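Local coordinates for beta-lactamase-like protein (Novosphingobium pentaromativorans US6-1, PDB 6AUF) that probably hydrolyses beta-lactam antibiotics as a zinc-dependent metallo-beta-lactamase of the B3 type, holding zinc ions in its active site, at residues 50-55 against 192-197; 206-211 against 248-253. All coordinates share one frame; numbering follows the deposited sequence.

Interaction 1: residues 50-55 against 192-197; sequences YGNTWY and WTWQAC
W194 lays the edge of its indole against T53, where the two sheets of the alpha-beta/beta-alpha metallo-beta-lactamase sandwich face each other: 53-55 belongs to one, 192-197 to the other. The type II' turn Y50-T53, closed by T53 N to Y50 O (2.8 Å), brings the hairpin end over strand 190-197. W194 NE1 donates to T53 OG1 over 2.9 Å, nearly straight at 166°, with the hydroxyl almost exactly in the indole plane. T53 OG1 in turn donates to N52 OD1 (3.0 Å), so the proton directions are settled along the chain from indole to hydroxyl to amide. The threonine methyl CG2 meets the six-membered ring's rim at CZ2 (3.6 Å), the side chains crossing at a slant. T53 and W194 also pack on I206 and V66, which makes this a largely apolar setting for the bond. Farther along, A196 CB meets Y50 CD2 at 3.6 Å. Y50 CG is anti to the backbone N (chi1 -162°), which carries the ring alongside A196, while Y50 OH bonds to the carbonyl of T202. At the turn, G51 comes close to C197, itself disulfide-bonded to C203, and the carbonyl oxygen of A196 lies at the edge of the Y50 ring, 3.3 Å from CE2.

Interaction 2: residues 206-211 against 248-253; sequences IAYADS and VTPHPS. With ZN (zinc ion), chain B.
Y208 and V248 form a parallel beta bridge at the end of two neighbouring strands, and P250 then packs against the hydroxyl end of the tyrosine as the chains run on into the active-site loops. The bridge is held by V248 N to A207 O (2.8 Å, 155°) and by a weak return bond from A209 N to V248 O. The tightly packed part lies around the tyrosine: CG anti to the backbone N (chi1 -170°) swings the ring along the 248-250 backbone, with CD1 beside V248 CG1 and CZ 3.6 Å from P250 CG. The phenol oxygen is hydrogen-bonded to D76. P250 fills the angle between this ring and the 209-211 loop, its CG also meeting D210 OD1 at 3.6 Å; that carboxylate oxygen accepts from H107 ND1, a second-shell bond likely to orient a ligand of the other zinc ion, while D210 OD2 is hydrogen-bonded to S189 OG. Contact is looser toward the metal pocket, where a water joins S211 OG (3.0 Å) to H251 N (2.9 Å) and S211 OG also bonds a citrate that probably came with the crystallisation solution. H251 NE2 binds zinc at 2.0 Å, together with D111 and H112. On the sheet, 206-208 lies between strands 190-197 and 246-248, while helix 272-292 covers A207, A209 and T249, and helix 257-261 packs on V248 and P252.

How the interactions relate
Interactions 1 and 2, their centres about 12 Å apart, share one sheet, in which strands 190-197 and 203-208 are antiparallel neighbours. Probable hydrogen bonds tie them: W194 O to I206 N and W192 O to Y208 N, each 2.8 Å. On the side facing the other sheet, A196 CB touches I206 CD1 at 3.4 Å, and Y55 packs its hydroxyl end on P252. Interaction 1 joins the two sheets away from the metal site. Interaction 2 follows the same sheet inward to the dinuclear zinc site, with one ion bound within the contact and S211 about 5 Å (side chain to ion) from the other. These two neighbouring strands thus connect the sheet-to-sheet interface with the metal pocket.

Interaction 1: residues 50-55 against 192-197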
ATOM      1  N   TYR A  50     -10.958   9.021   6.914  1.00 73.44           N
ATOM      2  CA  TYR A  50     -11.313   9.171   8.317  1.00 69.97           C
ATOM      3  C   TYR A  50     -10.328  10.134   8.958  1.00 74.01           C
ATOM      4  O   TYR A  50      -9.131  10.092   8.656  1.00 74.70           O
ATOM      5  CB  TYR A  50     -11.297   7.822   9.048  1.00 66.55           C
ATOM      6  CG  TYR A  50     -12.054   7.823  10.359  1.00 71.98           C
ATOM      7  CD1 TYR A  50     -13.438   7.750  10.378  1.00 72.13           C
ATOM      8  CD2 TYR A  50     -11.384   7.890  11.580  1.00 75.13           C
ATOM      9  CE1 TYR A  50     -14.140   7.745  11.572  1.00 76.38           C
ATOM     10  CE2 TYR A  50     -12.079   7.884  12.782  1.00 75.71           C
ATOM     11  CZ  TYR A  50     -13.457   7.814  12.769  1.00 79.81           C
ATOM     12  OH  TYR A  50     -14.167   7.808  13.948  1.00 80.04           O
ATOM     13  N   GLY A  51     -10.841  11.007   9.825  1.00 78.03           N
ATOM     14  CA  GLY A  51     -10.015  12.011  10.466  1.00 68.58           C
ATOM     15  C   GLY A  51      -9.059  12.680   9.501  1.00 69.20           C
ATOM     16  O   GLY A  51      -9.476  13.260   8.493  1.00 76.41           O
ATOM     17  N   ASN A  52      -7.763  12.577   9.790  1.00 67.48           N
ATOM     18  CA  ASN A  52      -6.700  13.227   9.032  1.00 72.47           C
ATOM     19  C   ASN A  52      -6.243  12.416   7.823  1.00 74.09           C
ATOM     20  O   ASN A  52      -5.174  12.712   7.263  1.00 75.84           O
ATOM     21  CB  ASN A  52      -5.501  13.504   9.948  1.00 76.70           C
ATOM     22  CG  ASN A  52      -4.860  12.214  10.491  1.00 84.06           C
ATOM     23  OD1 ASN A  52      -5.274  11.095  10.154  1.00 75.53           O
ATOM     24  ND2 ASN A  52      -3.831  12.374  11.322  1.00 85.27           N
ATOM     25  N   THR A  53      -7.018  11.415   7.403  1.00 67.38           N
ATOM     26  CA  THR A  53      -6.590  10.473   6.379  1.00 64.70           C
ATOM     27  C   THR A  53      -7.493  10.561   5.159  1.00 70.96           C
ATOM     28  O   THR A  53      -8.722  10.541   5.283  1.00 70.27           O
ATOM     29  CB  THR A  53      -6.577   9.047   6.933  1.00 61.37           C
ATOM     30  OG1 THR A  53      -5.728   9.017   8.080  1.00 61.56           O
ATOM     31  CG2 THR A  53      -6.088   8.071   5.883  1.00 56.02           C
ATOM     32  N   TRP A  54      -6.870  10.584   3.980  1.00 76.18           N
ATOM     33  CA  TRP A  54      -7.528  10.899   2.727  1.00 71.96           C
ATOM     34  C   TRP A  54      -7.108   9.925   1.635  1.00 78.61           C
ATOM     35  O   TRP A  54      -5.929   9.567   1.528  1.00 80.64           O
ATOM     36  CB  TRP A  54      -7.168  12.318   2.301  1.00 74.99           C
ATOM     37  CG  TRP A  54      -7.387  13.352   3.374  1.00 78.33           C
ATOM     38  CD1 TRP A  54      -6.485  13.781   4.294  1.00 77.07           C
ATOM     39  CD2 TRP A  54      -8.590  14.094   3.614  1.00 82.72           C
ATOM     40  NE1 TRP A  54      -7.047  14.742   5.100  1.00 84.59           N
ATOM     41  CE2 TRP A  54      -8.338  14.954   4.701  1.00 82.44           C
ATOM     42  CE3 TRP A  54      -9.851  14.121   3.004  1.00 77.01           C
ATOM     43  CZ2 TRP A  54      -9.295  15.826   5.194  1.00 82.58           C
ATOM     44  CZ3 TRP A  54     -10.804  14.982   3.501  1.00 78.70           C
ATOM     45  CH2 TRP A  54     -10.524  15.821   4.587  1.00 82.89           C
ATOM     46  N   TYR A  55      -8.073   9.504   0.817  1.00 75.80           N
ATOM     47  CA  TYR A  55      -7.754   8.804  -0.421  1.00 71.34           C
ATOM     48  C   TYR A  55      -7.466   9.833  -1.504  1.00 77.93           C
ATOM     49  O   TYR A  55      -8.269  10.740  -1.734  1.00 85.83           O
ATOM     50  CB  TYR A  55      -8.901   7.892  -0.856  1.00 62.34           C
ATOM     51  CG  TYR A  55      -8.533   6.965  -1.995  1.00 62.80           C
ATOM     52  CD1 TYR A  55      -8.670   7.358  -3.327  1.00 63.81           C
ATOM     53  CD2 TYR A  55      -8.037   5.689  -1.736  1.00 59.23           C
ATOM     54  CE1 TYR A  55      -8.334   6.498  -4.367  1.00 66.39           C
ATOM     55  CE2 TYR A  55      -7.695   4.827  -2.763  1.00 54.81           C
ATOM     56  CZ  TYR A  55      -7.842   5.230  -4.066  1.00 68.95           C
ATOM     57  OH  TYR A  55      -7.493   4.352  -5.059  1.00 68.15           O
ATOM     58  N   TRP A 192       1.216  -0.467   7.150  1.00 53.78           N
ATOM     59  CA  TRP A 192       1.284   0.727   7.970  1.00 48.59           C
ATOM     60  C   TRP A 192       0.038   0.868   8.836  1.00 55.22           C
ATOM     61  O   TRP A 192      -1.055   0.431   8.463  1.00 60.00           O
ATOM     62  CB  TRP A 192       1.458   1.953   7.090  1.00 52.52           C
ATOM     63  CG  TRP A 192       2.774   1.993   6.369  1.00 54.81           C
ATOM     64  CD1 TRP A 192       3.053   1.466   5.141  1.00 52.07           C
ATOM     65  CD2 TRP A 192       3.984   2.612   6.824  1.00 53.16           C
ATOM     66  NE1 TRP A 192       4.360   1.718   4.802  1.00 51.03           N
ATOM     67  CE2 TRP A 192       4.955   2.420   5.819  1.00 56.32           C
ATOM     68  CE3 TRP A 192       4.347   3.292   7.990  1.00 60.37           C
ATOM     69  CZ2 TRP A 192       6.266   2.894   5.941  1.00 59.03           C
ATOM     70  CZ3 TRP A 192       5.658   3.761   8.112  1.00 60.35           C
ATOM     71  CH2 TRP A 192       6.595   3.562   7.091  1.00 57.44           C
ATOM     72  N   THR A 193       0.207   1.528   9.981  1.00 50.38           N
ATOM     73  CA  THR A 193      -0.817   1.563  11.017  1.00 49.01           C
ATOM     74  C   THR A 193      -0.732   2.896  11.759  1.00 58.20           C
ATOM     75  O   THR A 193       0.370   3.344  12.103  1.00 68.61           O
ATOM     76  CB  THR A 193      -0.619   0.347  11.956  1.00 59.18           C
ATOM     77  OG1 THR A 193      -1.777  -0.496  11.915  1.00 62.12           O
ATOM     78  CG2 THR A 193      -0.272   0.736  13.405  1.00 45.51           C
ATOM     79  N   TRP A 194      -1.878   3.537  11.991  1.00 56.64           N
ATOM     80  CA  TRP A 194      -1.898   4.803  12.728  1.00 60.79           C
ATOM     81  C   TRP A 194      -3.316   5.093  13.199  1.00 60.22           C
ATOM     82  O   TRP A 194      -4.279   4.479  12.738  1.00 61.19           O
ATOM     83  CB  TRP A 194      -1.369   5.979  11.892  1.00 58.98           C
ATOM     84  CG  TRP A 194      -2.222   6.338  10.698  1.00 54.63           C
ATOM     85  CD1 TRP A 194      -3.178   7.329  10.628  1.00 59.81           C
ATOM     86  CD2 TRP A 194      -2.188   5.731   9.408  1.00 51.93           C
ATOM     87  NE1 TRP A 194      -3.741   7.367   9.368  1.00 57.17           N
ATOM     88  CE2 TRP A 194      -3.154   6.400   8.598  1.00 58.34           C
ATOM     89  CE3 TRP A 194      -1.445   4.686   8.851  1.00 50.65           C
ATOM     90  CZ2 TRP A 194      -3.389   6.049   7.268  1.00 56.74           C
ATOM     91  CZ3 TRP A 194      -1.680   4.339   7.523  1.00 54.06           C
ATOM     92  CH2 TRP A 194      -2.640   5.016   6.749  1.00 55.15           C
ATOM     93  N   GLN A 195      -3.426   6.026  14.138  1.00 63.09           N
ATOM     94  CA  GLN A 195      -4.714   6.392  14.716  1.00 68.89           C
ATOM     95  C   GLN A 195      -5.318   7.612  14.021  1.00 74.35           C
ATOM     96  O   GLN A 195      -4.608   8.549  13.639  1.00 64.86           O
ATOM     97  CB  GLN A 195      -4.580   6.668  16.213  1.00 58.80           C
ATOM     98  CG  GLN A 195      -5.895   7.071  16.849  1.00 68.82           C
ATOM     99  CD  GLN A 195      -5.784   7.245  18.346  1.00 71.52           C
ATOM    100  OE1 GLN A 195      -6.179   6.370  19.104  1.00 71.62           O
ATOM    101  NE2 GLN A 195      -5.241   8.378  18.778  1.00 65.05           N
ATOM    102  N   ALA A 196      -6.643   7.583  13.856  1.00 78.13           N
ATOM    103  CA  ALA A 196      -7.399   8.674  13.260  1.00 62.38           C
ATOM    104  C   ALA A 196      -8.652   8.927  14.087  1.00 67.21           C
ATOM    105  O   ALA A 196      -9.298   7.990  14.563  1.00 68.58           O
ATOM    106  CB  ALA A 196      -7.779   8.367  11.814  1.00 61.24           C
ATOM    107  N   CYS A 197      -8.993  10.197  14.265  1.00 73.87           N
ATOM    108  CA  CYS A 197     -10.147  10.562  15.067  1.00 85.25           C
ATOM    109  C   CYS A 197     -11.024  11.523  14.283  1.00 89.80           C
ATOM    110  O   CYS A 197     -10.522  12.400  13.571  1.00 88.87           O
ATOM    111  CB  CYS A 197      -9.709  11.173  16.391  1.00 85.59           C
ATOM    112  SG  CYS A 197      -8.451  10.167  17.230  1.00 83.53           S
TER

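Interaction 2: residues 206-211 against 248-253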
ATOM      1  N   ILE A 206      -6.374   2.930  11.664  1.00 61.61           N
ATOM      2  CA  ILE A 206      -6.340   2.623  10.245  1.00 59.19           C
ATOM      3  C   ILE A 206      -5.150   1.712   9.967  1.00 62.97           C
ATOM      4  O   ILE A 206      -4.056   1.877  10.527  1.00 56.78           O
ATOM      5  CB  ILE A 206      -6.289   3.925   9.425  1.00 61.00           C
ATOM      6  CG1 ILE A 206      -7.633   4.640   9.554  1.00 67.21           C
ATOM      7  CG2 ILE A 206      -5.978   3.644   7.963  1.00 58.07           C
ATOM      8  CD1 ILE A 206      -7.570   6.097   9.317  1.00 75.49           C
ATOM      9  N   ALA A 207      -5.382   0.711   9.132  1.00 59.90           N
ATOM     10  CA  ALA A 207      -4.348  -0.218   8.702  1.00 56.02           C
ATOM     11  C   ALA A 207      -4.295  -0.175   7.183  1.00 53.51           C
ATOM     12  O   ALA A 207      -5.236  -0.609   6.515  1.00 58.99           O
ATOM     13  CB  ALA A 207      -4.631  -1.632   9.208  1.00 51.96           C
ATOM     14  N   TYR A 208      -3.208   0.377   6.642  1.00 52.08           N
ATOM     15  CA  TYR A 208      -2.916   0.293   5.215  1.00 53.71           C
ATOM     16  C   TYR A 208      -2.137  -1.007   4.985  1.00 59.57           C
ATOM     17  O   TYR A 208      -0.901  -1.043   4.922  1.00 55.66           O
ATOM     18  CB  TYR A 208      -2.160   1.536   4.761  1.00 52.04           C
ATOM     19  CG  TYR A 208      -2.008   1.669   3.258  1.00 55.51           C
ATOM     20  CD1 TYR A 208      -3.107   1.510   2.407  1.00 49.08           C
ATOM     21  CD2 TYR A 208      -0.768   1.974   2.687  1.00 54.30           C
ATOM     22  CE1 TYR A 208      -2.971   1.623   1.029  1.00 45.78           C
ATOM     23  CE2 TYR A 208      -0.621   2.089   1.311  1.00 50.18           C
ATOM     24  CZ  TYR A 208      -1.727   1.911   0.490  1.00 55.56           C
ATOM     25  OH  TYR A 208      -1.588   2.027  -0.868  1.00 59.78           O
ATOM     26  N   ALA A 209      -2.890  -2.108   4.897  1.00 56.53           N
ATOM     27  CA  ALA A 209      -2.290  -3.432   4.762  1.00 53.88           C
ATOM     28  C   ALA A 209      -1.985  -3.688   3.296  1.00 52.18           C
ATOM     29  O   ALA A 209      -2.878  -3.598   2.443  1.00 53.15           O
ATOM     30  CB  ALA A 209      -3.206  -4.521   5.315  1.00 45.96           C
ATOM     31  N   ASP A 210      -0.722  -3.989   3.014  1.00 49.25           N
ATOM     32  CA  ASP A 210      -0.222  -4.183   1.662  1.00 46.65           C
ATOM     33  C   ASP A 210      -0.970  -5.300   0.944  1.00 48.81           C
ATOM     34  O   ASP A 210      -1.610  -6.156   1.565  1.00 46.59           O
ATOM     35  CB  ASP A 210       1.262  -4.519   1.717  1.00 44.82           C
ATOM     36  CG  ASP A 210       1.932  -4.374   0.387  1.00 56.76           C
ATOM     37  OD1 ASP A 210       1.264  -3.944  -0.589  1.00 56.18           O
ATOM     38  OD2 ASP A 210       3.140  -4.678   0.330  1.00 58.27           O
ATOM     39  N   SER A 211      -0.878  -5.291  -0.392  1.00 49.34           N
ATOM     40  CA  SER A 211      -1.274  -6.461  -1.172  1.00 48.64           C
ATOM     41  C   SER A 211      -0.690  -7.716  -0.535  1.00 52.57           C
ATOM     42  O   SER A 211       0.445  -7.707  -0.050  1.00 50.18           O
ATOM     43  CB  SER A 211      -0.779  -6.345  -2.614  1.00 50.66           C
ATOM     44  OG  SER A 211      -0.916  -5.022  -3.085  1.00 64.98           O
ATOM     45  N   VAL A 248      -7.467  -0.593   4.746  1.00 60.83           N
ATOM     46  CA  VAL A 248      -7.260   0.055   3.456  1.00 62.33           C
ATOM     47  C   VAL A 248      -6.141  -0.689   2.739  1.00 54.04           C
ATOM     48  O   VAL A 248      -5.146  -1.066   3.361  1.00 63.64           O
ATOM     49  CB  VAL A 248      -6.935   1.561   3.612  1.00 60.38           C
ATOM     50  CG1 VAL A 248      -6.981   2.268   2.258  1.00 57.07           C
ATOM     51  CG2 VAL A 248      -7.897   2.217   4.584  1.00 50.24           C
ATOM     52  N   THR A 249      -6.308  -0.910   1.432  1.00 51.08           N
ATOM     53  CA  THR A 249      -5.396  -1.719   0.642  1.00 54.14           C
ATOM     54  C   THR A 249      -4.881  -0.970  -0.577  1.00 56.68           C
ATOM     55  O   THR A 249      -5.626  -0.231  -1.222  1.00 58.97           O
ATOM     56  CB  THR A 249      -6.065  -3.013   0.167  1.00 54.80           C
ATOM     57  OG1 THR A 249      -7.300  -2.700  -0.501  1.00 52.51           O
ATOM     58  CG2 THR A 249      -6.302  -3.969   1.345  1.00 52.72           C
ATOM     59  N   PRO A 250      -3.621  -1.189  -0.943  1.00 58.06           N
ATOM     60  CA  PRO A 250      -3.066  -0.526  -2.134  1.00 63.15           C
ATOM     61  C   PRO A 250      -3.903  -0.699  -3.389  1.00 63.93           C
ATOM     62  O   PRO A 250      -3.892   0.178  -4.260  1.00 67.16           O
ATOM     63  CB  PRO A 250      -1.688  -1.187  -2.261  1.00 55.42           C
ATOM     64  CG  PRO A 250      -1.314  -1.448  -0.839  1.00 54.43           C
ATOM     65  CD  PRO A 250      -2.587  -1.904  -0.173  1.00 46.51           C
ATOM     66  N   HIS A 251      -4.597  -1.816  -3.532  1.00 57.64           N
ATOM     67  CA  HIS A 251      -5.627  -1.943  -4.547  1.00 54.66           C
ATOM     68  C   HIS A 251      -6.949  -1.807  -3.829  1.00 59.41           C
ATOM     69  O   HIS A 251      -7.289  -2.682  -3.009  1.00 54.98           O
ATOM     70  CB  HIS A 251      -5.561  -3.284  -5.278  1.00 51.52           C
ATOM     71  CG  HIS A 251      -4.389  -3.422  -6.192  1.00 67.41           C
ATOM     72  ND1 HIS A 251      -4.474  -3.188  -7.547  1.00 60.51           N
ATOM     73  CD2 HIS A 251      -3.103  -3.772  -5.947  1.00 60.18           C
ATOM     74  CE1 HIS A 251      -3.289  -3.382  -8.098  1.00 64.93           C
ATOM     75  NE2 HIS A 251      -2.440  -3.740  -7.149  1.00 69.92           N
ATOM     76  N   PRO A 252      -7.722  -0.752  -4.093  1.00 62.83           N
ATOM     77  CA  PRO A 252      -8.924  -0.508  -3.280  1.00 63.89           C
ATOM     78  C   PRO A 252      -9.860  -1.704  -3.205  1.00 61.41           C
ATOM     79  O   PRO A 252     -10.391  -1.994  -2.122  1.00 60.89           O
ATOM     80  CB  PRO A 252      -9.564   0.703  -3.977  1.00 73.55           C
ATOM     81  CG  PRO A 252      -8.398   1.416  -4.616  1.00 69.66           C
ATOM     82  CD  PRO A 252      -7.474   0.323  -5.072  1.00 62.01           C
ATOM     83  N   SER A 253     -10.059  -2.422  -4.318  1.00 56.54           N
ATOM     84  CA  SER A 253     -11.029  -3.513  -4.320  1.00 56.40           C
ATOM     85  C   SER A 253     -10.612  -4.632  -3.383  1.00 64.75           C
ATOM     86  O   SER A 253     -11.470  -5.316  -2.813  1.00 59.89           O
ATOM     87  CB  SER A 253     -11.241  -4.054  -5.741  1.00 59.12           C
ATOM     88  OG  SER A 253     -10.079  -3.918  -6.536  1.00 71.52           O
TER
HETATM   89 ZN    ZN B 401      -0.446  -3.912  -7.083  1.00 63.80          ZN
HETATM   90  O   HOH W   1      -3.851  -4.430  -2.584  1.00 50.52           O